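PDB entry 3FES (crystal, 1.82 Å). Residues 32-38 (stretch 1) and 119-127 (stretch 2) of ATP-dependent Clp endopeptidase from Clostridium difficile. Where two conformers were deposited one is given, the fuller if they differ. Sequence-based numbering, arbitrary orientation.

Stretch 1, residues 32-38: GSEHILL
Stretch 2, residues 119-127: EGIANKILN

Stretch 1 leaves an extended Gly32 (phi/psi -104/-178), the N-cap residue, and runs helical from Ser33 through Leu38, with phi near -65 and psi near -40. Stretch 2 turns through Gly120 (88/169), a conformation that calls for glycine, since a CB there would jam against the preceding carbonyl O and lie 2.9 Å from Ser33 OG; from Ile121 to Asn127 it is regular helix. The axes approach to 7.3 Å at 63° between their N-to-C directions, and the register is set by Glu34 and Ala122, whose CA atoms lie 4.1 Å apart.

Such closeness needs a small residue, and Ala122 supplies it: its CB sits 3.8 Å from Glu34 N and 4.0 Å from Leu37 CB. Ser33, chi1 p, points toward stretch 2 and accepts a hydrogen bond from Ala122 N at its OG (3.1 Å, 162°), engaging an amide of the first helical turn. One water extends this polar end, accepting from Ile121 N (3.0 Å), donating to Glu34 OE1 (2.8 Å) and bonding Ser33 OG (3.3 Å).

Glu34 (p, m, chi3 21°) thus reaches water with its carboxylate while its CB packs 3.5 Å from Ile121 CG2 and 4.3 Å from Ile125 CD1; both isoleucines are m,t. Farther along, Leu37 (t,p) brings CD2 within 4.5 Å of CD2 of Leu126 (m,t). Together the stretches bury 338 Å².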

# COMPACT_ATOMS: atom_id res chain seq x y z
N GLY A 32 -7.00 4.87 3.70
CA GLY A 32 -6.03 4.56 4.76
C GLY A 32 -4.92 3.67 4.26
O GLY A 32 -4.89 3.29 3.09
N SER A 33 -3.99 3.30 5.15
CA SER A 33 -2.85 2.48 4.74
C SER A 33 -3.32 1.15 4.18
O SER A 33 -2.66 0.59 3.30
CB SER A 33 -1.89 2.21 5.93
OG SER A 33 -2.57 1.59 7.00
N GLU A 34 -4.45 0.66 4.71
CA GLU A 34 -4.96 -0.66 4.27
C GLU A 34 -5.38 -0.62 2.80
O GLU A 34 -5.23 -1.60 2.08
CB GLU A 34 -6.09 -1.17 5.19
CG GLU A 34 -7.40 -0.40 5.14
CD GLU A 34 -7.46 0.91 5.96
OE1 GLU A 34 -6.45 1.55 6.33
OE2 GLU A 34 -8.57 1.33 6.24
N HIS A 35 -5.93 0.51 2.37
CA HIS A 35 -6.33 0.64 0.99
C HIS A 35 -5.13 0.78 0.07
O HIS A 35 -5.16 0.25 -1.03
CB HIS A 35 -7.22 1.85 0.79
CG HIS A 35 -8.41 1.89 1.69
ND1 HIS A 35 -9.48 1.04 1.56
CD2 HIS A 35 -8.69 2.69 2.74
CE1 HIS A 35 -10.38 1.33 2.48
NE2 HIS A 35 -9.93 2.34 3.19
N ILE A 36 -4.11 1.50 0.51
CA ILE A 36 -2.86 1.59 -0.26
C ILE A 36 -2.26 0.18 -0.40
O ILE A 36 -1.81 -0.22 -1.47
CB ILE A 36 -1.84 2.53 0.44
CG1 ILE A 36 -2.39 3.97 0.55
CG2 ILE A 36 -0.48 2.53 -0.31
CD1 ILE A 36 -1.50 4.88 1.37
N LEU A 37 -2.25 -0.59 0.71
CA LEU A 37 -1.75 -1.97 0.61
C LEU A 37 -2.52 -2.82 -0.41
O LEU A 37 -1.92 -3.57 -1.23
CB LEU A 37 -1.80 -2.62 2.02
CG LEU A 37 -1.11 -3.99 2.11
CD1 LEU A 37 0.40 -3.84 2.10
CD2 LEU A 37 -1.50 -4.63 3.42
N LEU A 38 -3.85 -2.69 -0.40
CA LEU A 38 -4.69 -3.41 -1.34
C LEU A 38 -4.45 -2.88 -2.76
O LEU A 38 -4.39 -3.65 -3.72
CB LEU A 38 -6.17 -3.26 -0.98
CG LEU A 38 -7.22 -3.92 -1.90
CD1 LEU A 38 -6.93 -5.42 -2.16
CD2 LEU A 38 -8.59 -3.70 -1.30
N GLU A 119 2.25 1.47 12.12
CA GLU A 119 0.94 1.49 12.78
C GLU A 119 -0.11 1.44 11.68
O GLU A 119 0.23 1.27 10.52
CB GLU A 119 0.83 2.78 13.59
CG GLU A 119 2.07 2.99 14.45
CD GLU A 119 1.82 3.85 15.67
OE1 GLU A 119 0.66 3.92 16.15
OE2 GLU A 119 2.80 4.46 16.17
N GLY A 120 -1.38 1.59 12.03
CA GLY A 120 -2.40 1.66 10.97
C GLY A 120 -2.86 0.26 10.62
O GLY A 120 -2.26 -0.75 11.05
N ILE A 121 -3.94 0.22 9.85
CA ILE A 121 -4.64 -1.01 9.58
C ILE A 121 -3.83 -1.97 8.71
O ILE A 121 -3.88 -3.18 8.91
CB ILE A 121 -6.07 -0.76 9.01
CG1 ILE A 121 -6.97 -0.18 10.12
CG2 ILE A 121 -6.73 -2.06 8.55
CD1 ILE A 121 -8.40 0.14 9.67
N ALA A 122 -3.08 -1.41 7.75
CA ALA A 122 -2.21 -2.26 6.90
C ALA A 122 -1.22 -3.06 7.76
O ALA A 122 -1.05 -4.26 7.57
CB ALA A 122 -1.49 -1.41 5.82
N ASN A 123 -0.58 -2.42 8.73
CA ASN A 123 0.34 -3.18 9.60
C ASN A 123 -0.40 -4.17 10.50
O ASN A 123 0.13 -5.26 10.76
CB ASN A 123 1.27 -2.25 10.37
CG ASN A 123 2.36 -1.65 9.45
OD1 ASN A 123 2.47 -0.44 9.31
ND2 ASN A 123 3.11 -2.51 8.79
N LYS A 124 -1.60 -3.82 10.94
CA LYS A 124 -2.42 -4.74 11.75
C LYS A 124 -2.72 -6.01 10.96
O LYS A 124 -2.68 -7.11 11.50
CB LYS A 124 -3.72 -4.07 12.24
CG LYS A 124 -3.49 -3.19 13.45
CD LYS A 124 -4.76 -2.51 13.92
CE LYS A 124 -4.43 -1.54 15.03
NZ LYS A 124 -5.63 -0.90 15.61
N ILE A 125 -3.00 -5.85 9.67
CA ILE A 125 -3.28 -6.99 8.81
C ILE A 125 -2.00 -7.81 8.58
O ILE A 125 -2.05 -9.03 8.64
CB ILE A 125 -3.88 -6.54 7.44
CG1 ILE A 125 -5.29 -5.95 7.65
CG2 ILE A 125 -3.85 -7.73 6.43
CD1 ILE A 125 -5.89 -5.26 6.41
N LEU A 126 -0.87 -7.15 8.30
CA LEU A 126 0.40 -7.89 8.16
C LEU A 126 0.72 -8.66 9.46
O LEU A 126 1.13 -9.83 9.43
CB LEU A 126 1.54 -6.96 7.82
CG LEU A 126 1.36 -6.26 6.46
CD1 LEU A 126 2.41 -5.17 6.35
CD2 LEU A 126 1.53 -7.27 5.35
N ASN A 127 0.54 -7.99 10.59
CA ASN A 127 0.83 -8.62 11.87
C ASN A 127 -0.09 -9.80 12.16
O ASN A 127 0.36 -10.85 12.66
CB ASN A 127 0.70 -7.59 13.00
CG ASN A 127 1.79 -6.53 12.93
OD1 ASN A 127 2.80 -6.72 12.28
ND2 ASN A 127 1.57 -5.40 13.60
O HOH W 1 -5.26 2.55 8.61